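Side-chain contacts in thermophilic dibenzothiophene desulfurization enzyme C (Paenibacillus sp. A11-2, PDB 5XDC), which probably catalyses the FMNH2-dependent oxidation of dibenzothiophene by molecular oxygen to its 5-oxide and then to the 5,5-dioxide: residues A271-S276 / A365-S370; E354-L359 / R377-A382; T27-V32 / I77-S82; H257-I262 / R383-H388. All coordinates share one frame; numbering follows the deposited sequence.

Contact 1: residues A271-S276 / A365-S370; sequences AHYSRS and ARAAAS. With SO4 (sulfate ion), chain L.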
# COMPACT_ATOMS: atom_id res chain seq x y z
N ALA B 271 -13.89 17.20 1.14
CA ALA B 271 -14.65 17.30 2.38
C ALA B 271 -15.89 18.16 2.18
O ALA B 271 -17.00 17.81 2.63
CB ALA B 271 -13.77 17.89 3.49
N HIS B 272 -15.73 19.28 1.48
CA HIS B 272 -16.87 20.15 1.18
C HIS B 272 -17.95 19.41 0.40
O HIS B 272 -19.14 19.52 0.72
CB HIS B 272 -16.38 21.37 0.39
CG HIS B 272 -17.48 22.30 -0.01
ND1 HIS B 272 -18.13 22.21 -1.22
CD2 HIS B 272 -18.05 23.34 0.65
CE1 HIS B 272 -19.06 23.16 -1.29
NE2 HIS B 272 -19.03 23.85 -0.17
N TYR B 273 -17.55 18.63 -0.60
CA TYR B 273 -18.51 17.83 -1.36
C TYR B 273 -19.20 16.81 -0.48
O TYR B 273 -20.42 16.64 -0.54
CB TYR B 273 -17.82 17.13 -2.53
CG TYR B 273 -18.78 16.34 -3.37
CD1 TYR B 273 -19.11 15.03 -3.04
CD2 TYR B 273 -19.35 16.90 -4.51
CE1 TYR B 273 -19.99 14.31 -3.80
CE2 TYR B 273 -20.24 16.18 -5.28
CZ TYR B 273 -20.56 14.89 -4.93
OH TYR B 273 -21.44 14.20 -5.71
N SER B 274 -18.43 16.11 0.35
CA SER B 274 -19.00 15.08 1.21
C SER B 274 -20.05 15.68 2.15
O SER B 274 -21.12 15.10 2.35
CB SER B 274 -17.89 14.41 2.02
OG SER B 274 -17.14 13.51 1.21
N ARG B 275 -19.76 16.84 2.73
CA ARG B 275 -20.69 17.45 3.67
C ARG B 275 -21.98 17.87 2.99
O ARG B 275 -23.05 17.83 3.62
CB ARG B 275 -20.04 18.64 4.36
CG ARG B 275 -19.02 18.23 5.43
CD ARG B 275 -18.52 19.40 6.22
NE ARG B 275 -17.81 20.38 5.40
CZ ARG B 275 -16.49 20.46 5.25
NH1 ARG B 275 -15.67 19.63 5.88
NH2 ARG B 275 -16.00 21.40 4.45
N SER B 276 -21.93 18.27 1.72
CA SER B 276 -23.11 18.82 1.07
C SER B 276 -23.79 17.83 0.14
O SER B 276 -24.87 18.13 -0.37
CB SER B 276 -22.74 20.09 0.29
OG SER B 276 -21.77 19.82 -0.70
N ALA B 365 -20.43 7.95 -6.23
CA ALA B 365 -20.53 7.88 -7.68
C ALA B 365 -20.84 9.23 -8.31
O ALA B 365 -20.35 9.54 -9.41
CB ALA B 365 -21.59 6.86 -8.08
N ARG B 366 -21.67 10.04 -7.65
CA ARG B 366 -22.09 11.28 -8.29
C ARG B 366 -20.94 12.26 -8.45
O ARG B 366 -21.00 13.12 -9.33
CB ARG B 366 -23.23 11.92 -7.50
CG ARG B 366 -24.53 11.14 -7.57
CD ARG B 366 -25.43 11.50 -6.39
NE ARG B 366 -25.87 12.89 -6.45
CZ ARG B 366 -26.12 13.66 -5.39
NH1 ARG B 366 -25.97 13.19 -4.16
NH2 ARG B 366 -26.52 14.91 -5.57
N ALA B 367 -19.88 12.13 -7.65
CA ALA B 367 -18.73 13.00 -7.82
C ALA B 367 -18.06 12.78 -9.17
O ALA B 367 -17.46 13.71 -9.72
CB ALA B 367 -17.73 12.79 -6.68
N ALA B 368 -18.13 11.57 -9.72
CA ALA B 368 -17.58 11.26 -11.03
C ALA B 368 -18.61 11.35 -12.14
O ALA B 368 -18.26 11.65 -13.29
CB ALA B 368 -16.98 9.85 -11.05
N ALA B 369 -19.88 11.06 -11.83
CA ALA B 369 -20.94 11.14 -12.84
C ALA B 369 -21.13 12.56 -13.35
O ALA B 369 -21.57 12.75 -14.50
CB ALA B 369 -22.25 10.62 -12.26
N SER B 370 -20.82 13.55 -12.53
CA SER B 370 -20.94 14.96 -12.90
C SER B 370 -19.56 15.49 -13.29
O SER B 370 -18.79 15.92 -12.43
CB SER B 370 -21.51 15.76 -11.74
OG SER B 370 -21.10 17.11 -11.82
S SO4 L . -19.07 23.66 4.11
O1 SO4 L . -19.90 22.93 5.07
O2 SO4 L . -18.23 24.65 4.77
O3 SO4 L . -18.19 22.70 3.43
O4 SO4 L . -19.93 24.33 3.15
O HOH W 1 -21.52 11.17 -4.55
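Tyr273 lays one face of its ring against Ala367 and brings its hydroxyl up to the backbone of Arg366. The methyl carbon CB of Ala367 sits 4.2 Å from the Tyr273 ring centroid, 26° off the ring normal, a CH-pi contact displaced toward the hydroxyl end of the ring, where CB lies 3.9 Å from Tyr273 CZ. With CG anti to the backbone nitrogen (chi1 -178°), the ring reaches toward helix 365-369. Tyr273 OH comes 3.2 Å from Ala367 N, but the angle is too poor for a bond; instead a water in the plane of the ring lies 3.2 Å from Tyr273 OH and is weakly bonded by Arg366 N. The CB of Arg366 meets the same hydroxyl at 3.4 Å. Ala365 and Arg366 are FMN-binding residues of this protein, though no FMN is bound to this chain, so the tyrosine packs on a short helix that contributes to the flavin site. On another side of the first helix, Arg275 NE makes a weak bond of 3.3 Å to O1 of a sulfate, probably from the crystallisation liquor. Around the contact, Tyr273 also stacks with His277 and Phe373, Met363 and Tyr360 of helix 331-363 pack against the two segments, and the second subunit meets Ala365, Ala368 and Ala369 of the short helix 365-369.

Contact 2: residues E354-L359 / R377-A382; sequences ELTSRL and RFWRDA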
# COMPACT_ATOMS: atom_id res chain seq x y z
N GLU B 354 -1.97 9.33 -4.46
CA GLU B 354 -2.96 8.43 -3.87
C GLU B 354 -4.24 9.17 -3.52
O GLU B 354 -5.35 8.73 -3.85
CB GLU B 354 -2.39 7.76 -2.61
CG GLU B 354 -1.28 6.80 -2.87
CD GLU B 354 -0.75 6.14 -1.60
OE1 GLU B 354 -1.25 6.46 -0.50
OE2 GLU B 354 0.17 5.29 -1.71
N LEU B 355 -4.11 10.32 -2.86
CA LEU B 355 -5.24 11.05 -2.31
C LEU B 355 -6.16 11.59 -3.41
O LEU B 355 -7.39 11.50 -3.30
CB LEU B 355 -4.67 12.18 -1.45
CG LEU B 355 -5.47 13.28 -0.81
CD1 LEU B 355 -4.56 13.89 0.29
CD2 LEU B 355 -5.87 14.33 -1.83
N THR B 356 -5.59 12.15 -4.47
CA THR B 356 -6.42 12.79 -5.48
C THR B 356 -7.26 11.77 -6.25
O THR B 356 -8.29 12.15 -6.82
CB THR B 356 -5.57 13.62 -6.44
OG1 THR B 356 -4.54 12.82 -7.03
CG2 THR B 356 -4.95 14.80 -5.71
N SER B 357 -6.84 10.51 -6.24
CA SER B 357 -7.59 9.43 -6.87
C SER B 357 -8.55 8.77 -5.88
O SER B 357 -9.73 8.58 -6.18
CB SER B 357 -6.63 8.39 -7.44
OG SER B 357 -7.34 7.28 -7.94
N ARG B 358 -8.06 8.43 -4.69
CA ARG B 358 -8.85 7.62 -3.77
C ARG B 358 -9.95 8.40 -3.07
O ARG B 358 -10.90 7.78 -2.59
CB ARG B 358 -7.93 6.98 -2.73
CG ARG B 358 -7.07 5.86 -3.30
CD ARG B 358 -6.07 5.37 -2.28
NE ARG B 358 -5.04 4.52 -2.88
CZ ARG B 358 -3.94 4.12 -2.26
NH1 ARG B 358 -3.71 4.49 -1.00
NH2 ARG B 358 -3.07 3.35 -2.90
N LEU B 359 -9.87 9.73 -3.01
CA LEU B 359 -10.93 10.48 -2.36
C LEU B 359 -12.27 10.30 -3.06
O LEU B 359 -13.31 10.49 -2.42
CB LEU B 359 -10.56 11.97 -2.28
CG LEU B 359 -9.62 12.34 -1.12
CD1 LEU B 359 -9.13 13.77 -1.26
CD2 LEU B 359 -10.32 12.15 0.20
N ARG B 377 -9.31 17.62 -11.65
CA ARG B 377 -8.24 18.59 -11.86
C ARG B 377 -7.08 18.36 -10.90
O ARG B 377 -5.91 18.50 -11.28
CB ARG B 377 -8.79 20.00 -11.69
CG ARG B 377 -7.77 21.09 -11.82
CD ARG B 377 -8.45 22.46 -11.77
NE ARG B 377 -9.27 22.63 -10.56
CZ ARG B 377 -8.83 23.07 -9.40
NH1 ARG B 377 -7.56 23.42 -9.25
NH2 ARG B 377 -9.66 23.15 -8.37
N PHE B 378 -7.37 18.02 -9.64
CA PHE B 378 -6.30 17.83 -8.67
C PHE B 378 -5.40 16.66 -9.07
O PHE B 378 -4.17 16.79 -9.10
CB PHE B 378 -6.89 17.61 -7.28
CG PHE B 378 -7.64 18.81 -6.74
CD1 PHE B 378 -6.96 19.89 -6.19
CD2 PHE B 378 -9.03 18.84 -6.76
CE1 PHE B 378 -7.65 20.98 -5.69
CE2 PHE B 378 -9.73 19.92 -6.26
CZ PHE B 378 -9.03 21.00 -5.73
N TRP B 379 -5.99 15.51 -9.40
CA TRP B 379 -5.20 14.38 -9.88
C TRP B 379 -4.47 14.74 -11.16
O TRP B 379 -3.29 14.42 -11.32
CB TRP B 379 -6.08 13.15 -10.08
CG TRP B 379 -5.34 11.99 -10.70
CD1 TRP B 379 -4.59 11.06 -10.05
CD2 TRP B 379 -5.29 11.64 -12.08
NE1 TRP B 379 -4.06 10.15 -10.94
CE2 TRP B 379 -4.48 10.49 -12.20
CE3 TRP B 379 -5.86 12.19 -13.23
CZ2 TRP B 379 -4.22 9.88 -13.42
CZ3 TRP B 379 -5.59 11.58 -14.45
CH2 TRP B 379 -4.79 10.44 -14.53
N ARG B 380 -5.15 15.41 -12.10
CA ARG B 380 -4.49 15.74 -13.36
C ARG B 380 -3.27 16.63 -13.13
O ARG B 380 -2.20 16.40 -13.71
CB ARG B 380 -5.47 16.41 -14.32
CG ARG B 380 -6.49 15.45 -14.92
CD ARG B 380 -7.25 16.11 -16.05
NE ARG B 380 -8.28 17.02 -15.58
CZ ARG B 380 -8.21 18.35 -15.61
NH1 ARG B 380 -7.13 18.96 -16.07
NH2 ARG B 380 -9.21 19.08 -15.16
N ASP B 381 -3.41 17.64 -12.28
CA ASP B 381 -2.30 18.55 -12.01
C ASP B 381 -1.15 17.83 -11.33
O ASP B 381 0.01 17.93 -11.76
CB ASP B 381 -2.79 19.70 -11.14
CG ASP B 381 -3.70 20.66 -11.88
OD1 ASP B 381 -3.64 20.71 -13.13
OD2 ASP B 381 -4.48 21.36 -11.21
N ALA B 382 -1.46 17.07 -10.28
CA ALA B 382 -0.42 16.34 -9.57
C ALA B 382 0.19 15.27 -10.44
O ALA B 382 1.42 15.11 -10.45
CB ALA B 382 -1.01 15.73 -8.30
O HOH W 2 -8.58 14.45 -8.40
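Helices 354-359 and 377-382 run nearly antiparallel, at 154° between their directions and 8.5 Å between axes, with the CA atoms of Thr356 and Trp379 only 4.8 Å apart. Thr356 fills this close crossing. Its OG1, set between the backbone N and the carbonyl carbon (chi1 55°), lies 3.3 Å from Trp379 CA and near the Trp379 ring plane, at its edge, while its hydrogen-bonding partner is Val352 O one turn back. The other branch, CG2, meets Phe378 CB at 3.8 Å, and the phenyl then leads away. Both helices belong to the C-terminal helical domain of the acyl-CoA dehydrogenase fold, where helix 376-385 doubles back along helix 331-363. A water joins the two backbones, donating to Thr356 O at 2.8 Å and accepting from Trp379 N at 3.0 Å. An alanine at Thr356 would remove both branches, and is likely to open a gap beside Phe378 CB and Trp379 CB, and to leave Val352 O without its hydroxyl partner. Ser357 CB approaches Trp379 CD1 at 4.3 Å, but its hydroxyl bonds to Trp379 NE1 of the second subunit, whose Ser357 bonds Trp379 NE1 of this chain; the two Trp379 rings stack across the subunit boundary.

Contact 3: residues T27-V32 / I77-S82; sequences TFRVTV and IAEIAS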
# COMPACT_ATOMS: atom_id res chain seq x y z
N THR B 27 -9.28 34.34 -4.58
CA THR B 27 -9.80 34.81 -5.86
C THR B 27 -9.57 33.78 -6.96
O THR B 27 -10.42 33.60 -7.83
CB THR B 27 -9.17 36.16 -6.23
OG1 THR B 27 -7.79 36.00 -6.57
CG2 THR B 27 -9.28 37.15 -5.08
N PHE B 28 -8.43 33.08 -6.92
CA PHE B 28 -8.14 32.12 -7.98
C PHE B 28 -9.11 30.94 -7.95
O PHE B 28 -9.46 30.41 -9.02
CB PHE B 28 -6.69 31.61 -7.85
CG PHE B 28 -5.62 32.68 -8.03
CD1 PHE B 28 -5.88 33.89 -8.67
CD2 PHE B 28 -4.33 32.45 -7.56
CE1 PHE B 28 -4.89 34.84 -8.81
CE2 PHE B 28 -3.33 33.40 -7.71
CZ PHE B 28 -3.62 34.60 -8.34
N ARG B 29 -9.56 30.52 -6.76
CA ARG B 29 -10.48 29.38 -6.68
C ARG B 29 -11.79 29.65 -7.40
O ARG B 29 -12.44 28.71 -7.87
CB ARG B 29 -10.78 29.02 -5.23
CG ARG B 29 -9.65 28.39 -4.50
CD ARG B 29 -10.06 27.75 -3.16
NE ARG B 29 -8.84 27.35 -2.45
CZ ARG B 29 -8.18 28.11 -1.58
NH1 ARG B 29 -8.63 29.32 -1.26
NH2 ARG B 29 -7.07 27.65 -1.02
N VAL B 30 -12.20 30.92 -7.49
CA VAL B 30 -13.49 31.25 -8.09
C VAL B 30 -13.51 30.87 -9.57
O VAL B 30 -14.54 30.45 -10.10
CB VAL B 30 -13.79 32.75 -7.91
CG1 VAL B 30 -15.10 33.12 -8.60
CG2 VAL B 30 -13.84 33.11 -6.43
N THR B 31 -12.38 31.03 -10.26
CA THR B 31 -12.35 30.92 -11.71
C THR B 31 -11.50 29.77 -12.24
O THR B 31 -11.46 29.58 -13.46
CB THR B 31 -11.81 32.22 -12.32
OG1 THR B 31 -10.53 32.51 -11.74
CG2 THR B 31 -12.78 33.37 -12.08
N VAL B 32 -10.82 29.01 -11.37
CA VAL B 32 -9.84 28.05 -11.86
C VAL B 32 -10.50 26.97 -12.72
O VAL B 32 -9.93 26.51 -13.72
CB VAL B 32 -9.05 27.44 -10.69
CG1 VAL B 32 -9.97 26.74 -9.68
CG2 VAL B 32 -7.97 26.48 -11.20
N ILE B 77 3.61 29.43 -1.72
CA ILE B 77 3.51 28.55 -2.88
C ILE B 77 2.44 27.49 -2.65
O ILE B 77 1.59 27.24 -3.50
CB ILE B 77 4.88 27.90 -3.18
CG1 ILE B 77 5.88 28.93 -3.72
CG2 ILE B 77 4.73 26.76 -4.19
CD1 ILE B 77 7.31 28.47 -3.71
N ALA B 78 2.51 26.81 -1.50
CA ALA B 78 1.54 25.77 -1.20
C ALA B 78 0.13 26.33 -1.14
O ALA B 78 -0.83 25.70 -1.62
CB ALA B 78 1.90 25.07 0.12
N GLU B 79 -0.03 27.52 -0.56
CA GLU B 79 -1.37 28.10 -0.45
C GLU B 79 -1.94 28.40 -1.82
O GLU B 79 -3.09 28.06 -2.12
CB GLU B 79 -1.31 29.36 0.41
CG GLU B 79 -2.63 30.12 0.53
CD GLU B 79 -3.73 29.31 1.19
OE1 GLU B 79 -4.92 29.53 0.85
OE2 GLU B 79 -3.42 28.43 2.01
N ILE B 80 -1.15 29.04 -2.68
CA ILE B 80 -1.64 29.35 -4.02
C ILE B 80 -1.90 28.07 -4.79
O ILE B 80 -2.91 27.95 -5.50
CB ILE B 80 -0.66 30.28 -4.75
CG1 ILE B 80 -0.66 31.65 -4.05
CG2 ILE B 80 -1.05 30.44 -6.20
CD1 ILE B 80 0.37 32.63 -4.57
N ALA B 81 -0.99 27.10 -4.69
CA ALA B 81 -1.15 25.86 -5.44
C ALA B 81 -2.43 25.13 -5.04
O ALA B 81 -3.03 24.45 -5.87
CB ALA B 81 0.05 24.94 -5.22
N SER B 82 -2.83 25.24 -3.76
CA SER B 82 -4.04 24.58 -3.29
C SER B 82 -5.28 25.12 -3.98
O SER B 82 -6.28 24.41 -4.06
CB SER B 82 -4.17 24.72 -1.77
OG SER B 82 -4.60 26.02 -1.39
O HOH W 3 -7.18 31.00 0.40
O HOH W 4 -8.93 24.76 -3.67
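Arg29 of helix 16-38 reaches across to Glu79 and Ser82 of helix 70-83, joining two helices of the acyl-CoA dehydrogenase N-terminal helical domain; segments 27-32 and 77-82 run at 29° to each other, their axes 10.2 Å apart at closest approach. The apolar part is one pair: Phe28 offers the edge of its ring, CE2, to the CG2 branch of Ile80 at 4.0 Å, and Leu87 of helix 85-104 packs on both residues. The charged part is a salt bridge between the NH2 of Arg29 and OE1 of Glu79. Its hydrogen bond is long and weak at 3.4 Å yet nearly straight (166°), with the oxygen in the guanidinium plane and the carboxylate turned 71° from that plane. Arg29 spans the distance with a chain extended from CG to NE, whereas Glu79 bends at chi2 to bring its carboxylate over. The same NH2 also makes a weak bond to Ser82 OG at 3.0 Å. Waters grip the rest of the guanidinium edge: one accepts from Arg29 NH1 and donates to Glu79 OE1, and a second accepts from Arg29 NE and donates to Ser82 O. Ser82 OG in turn donates to Glu79 O at 2.6 Å.

Contact 4: residues H257-I262 / R383-H388; sequences HLYLGI and RTHTLH. With IND (indole), chain J.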
# COMPACT_ATOMS: atom_id res chain seq x y z
N HIS B 257 6.23 21.54 -2.25
CA HIS B 257 5.13 22.36 -1.77
C HIS B 257 3.99 22.50 -2.78
O HIS B 257 2.84 22.71 -2.38
CB HIS B 257 5.69 23.71 -1.35
CG HIS B 257 6.38 23.67 -0.02
ND1 HIS B 257 7.69 23.25 0.13
CD2 HIS B 257 5.93 23.92 1.23
CE1 HIS B 257 8.01 23.27 1.41
NE2 HIS B 257 6.96 23.68 2.10
N LEU B 258 4.27 22.38 -4.09
CA LEU B 258 3.18 22.27 -5.05
C LEU B 258 2.35 21.03 -4.74
O LEU B 258 1.11 21.09 -4.72
CB LEU B 258 3.72 22.18 -6.48
CG LEU B 258 4.49 23.38 -7.03
CD1 LEU B 258 4.92 23.10 -8.44
CD2 LEU B 258 3.62 24.64 -6.96
N TYR B 259 3.02 19.91 -4.47
CA TYR B 259 2.31 18.65 -4.24
C TYR B 259 1.55 18.69 -2.92
O TYR B 259 0.40 18.24 -2.86
CB TYR B 259 3.29 17.47 -4.28
CG TYR B 259 4.16 17.46 -5.52
CD1 TYR B 259 3.76 18.07 -6.70
CD2 TYR B 259 5.38 16.83 -5.50
CE1 TYR B 259 4.58 18.08 -7.80
CE2 TYR B 259 6.21 16.84 -6.60
CZ TYR B 259 5.80 17.49 -7.75
OH TYR B 259 6.65 17.48 -8.83
N LEU B 260 2.16 19.24 -1.86
CA LEU B 260 1.42 19.38 -0.60
C LEU B 260 0.24 20.34 -0.75
O LEU B 260 -0.82 20.11 -0.17
CB LEU B 260 2.36 19.86 0.50
CG LEU B 260 3.50 18.91 0.84
CD1 LEU B 260 4.46 19.58 1.82
CD2 LEU B 260 2.97 17.62 1.44
N GLY B 261 0.40 21.41 -1.52
CA GLY B 261 -0.71 22.32 -1.73
C GLY B 261 -1.86 21.68 -2.49
O GLY B 261 -3.03 21.83 -2.12
N ILE B 262 -1.54 20.96 -3.56
CA ILE B 262 -2.58 20.26 -4.31
C ILE B 262 -3.30 19.27 -3.41
O ILE B 262 -4.53 19.18 -3.41
CB ILE B 262 -1.99 19.56 -5.55
CG1 ILE B 262 -1.49 20.58 -6.56
CG2 ILE B 262 -3.02 18.63 -6.19
CD1 ILE B 262 -0.63 19.99 -7.64
N ARG B 383 -0.64 14.49 -11.15
CA ARG B 383 -0.10 13.40 -11.96
C ARG B 383 0.85 13.93 -13.02
O ARG B 383 1.85 13.28 -13.35
CB ARG B 383 -1.24 12.60 -12.60
CG ARG B 383 -0.82 11.44 -13.51
CD ARG B 383 -0.17 10.31 -12.75
NE ARG B 383 1.16 10.68 -12.25
CZ ARG B 383 1.92 9.91 -11.50
NH1 ARG B 383 1.53 8.68 -11.18
NH2 ARG B 383 3.09 10.36 -11.04
N THR B 384 0.55 15.11 -13.57
CA THR B 384 1.43 15.73 -14.57
C THR B 384 2.76 16.15 -13.95
O THR B 384 3.83 15.72 -14.40
CB THR B 384 0.72 16.93 -15.21
OG1 THR B 384 -0.46 16.49 -15.90
CG2 THR B 384 1.61 17.64 -16.23
N HIS B 385 2.74 17.00 -12.93
CA HIS B 385 4.01 17.58 -12.53
C HIS B 385 4.88 16.63 -11.73
O HIS B 385 6.11 16.77 -11.76
CB HIS B 385 3.82 18.86 -11.73
CG HIS B 385 5.09 19.64 -11.66
ND1 HIS B 385 5.95 19.53 -10.59
CD2 HIS B 385 5.73 20.39 -12.59
CE1 HIS B 385 7.03 20.26 -10.83
NE2 HIS B 385 6.93 20.79 -12.04
N THR B 386 4.31 15.66 -11.00
CA THR B 386 5.13 14.72 -10.25
C THR B 386 6.08 13.93 -11.15
O THR B 386 7.03 13.31 -10.65
CB THR B 386 4.27 13.72 -9.45
OG1 THR B 386 3.29 13.11 -10.31
CG2 THR B 386 3.59 14.37 -8.26
N LEU B 387 5.84 13.93 -12.47
CA LEU B 387 6.69 13.26 -13.45
C LEU B 387 7.88 14.11 -13.87
O LEU B 387 8.69 13.64 -14.68
CB LEU B 387 5.87 12.90 -14.68
CG LEU B 387 4.64 12.03 -14.40
CD1 LEU B 387 3.76 11.93 -15.63
CD2 LEU B 387 5.07 10.65 -13.95
N HIS B 388 8.00 15.33 -13.35
CA HIS B 388 9.11 16.21 -13.72
C HIS B 388 10.43 15.47 -13.73
O HIS B 388 11.22 15.58 -14.68
CB HIS B 388 9.15 17.40 -12.75
CG HIS B 388 10.31 18.31 -12.97
ND1 HIS B 388 11.55 18.07 -12.44
CD2 HIS B 388 10.40 19.48 -13.65
CE1 HIS B 388 12.37 19.05 -12.78
NE2 HIS B 388 11.69 19.92 -13.51
N1 IND J . 4.29 20.63 -16.19
C2 IND J . 4.67 21.89 -16.33
C3 IND J . 5.93 21.80 -16.44
C4 IND J . 7.79 20.13 -16.47
C5 IND J . 8.00 18.75 -16.37
C6 IND J . 6.91 17.87 -16.20
C7 IND J . 5.62 18.37 -16.12
C8 IND J . 5.40 19.73 -16.22
C9 IND J . 6.51 20.62 -16.39
O HOH W 5 8.83 15.78 -9.87
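The Tyr259 ring carries the methyl of Thr386 squarely over one face, CG2 lying 3.8 Å from the ring centroid and 7° off the normal, and has His385 ND1 at its edge. The His385 imidazole is covered on one face by Leu258 CD1 and on the opposite face by His388 CB, each offset toward the rim; Tyr259 CE1 and indole N1 lie at its edge, in plane. Tyrosine and imidazole meet rim to rim, planes at 50°, joined by the hydrogen bond between Tyr259 OH and His385 ND1 at 2.8 Å. A chi1 of -164° turns the His385 ring away from its own backbone N and sets it between the tyrosine and the bound indole, where CD2 comes 3.7 Å from indole C8. Thr386 OG1 accepts from Arg383 NH2, 2.9 Å away, and is bonded also to Ala382 O. A phenylalanine at Tyr259 would keep a face for the threonine methyl, but would probably leave ND1 without its hydroxyl mate and the imidazole freer to turn. With NE2 bonded to the hydroxyl of Tyr93, an FMN-site residue, both nitrogens of His385 are engaged by tyrosines, an arrangement that would hold the rotation of this pocket-lining ring.

Contacts 2 and 4 share helix 376-385 and lie 10 Å apart between centres; Ile262 of contact 4 packs on contact 2, its CG2 3.6 Å from Phe378 O. Contact 3, in the N-terminal domain, touches both: Val32 CG2 meets Arg377 NH1 of contact 2 at 3.6 Å, and Ile77 CG2 meets Leu258 CD2 of contact 4 at 3.7 Å. Contact 1 stands apart, its centre about 23 Å from that of contact 4, although both use helix 247-276. Contact 4 lines the indole pocket, whereas contact 1 holds FMN-site residues, and its Ala365 touches a different indole, about 8 Å from the side chain of Arg366; Trp379 of contact 2 lies about 13 Å from a bound indole.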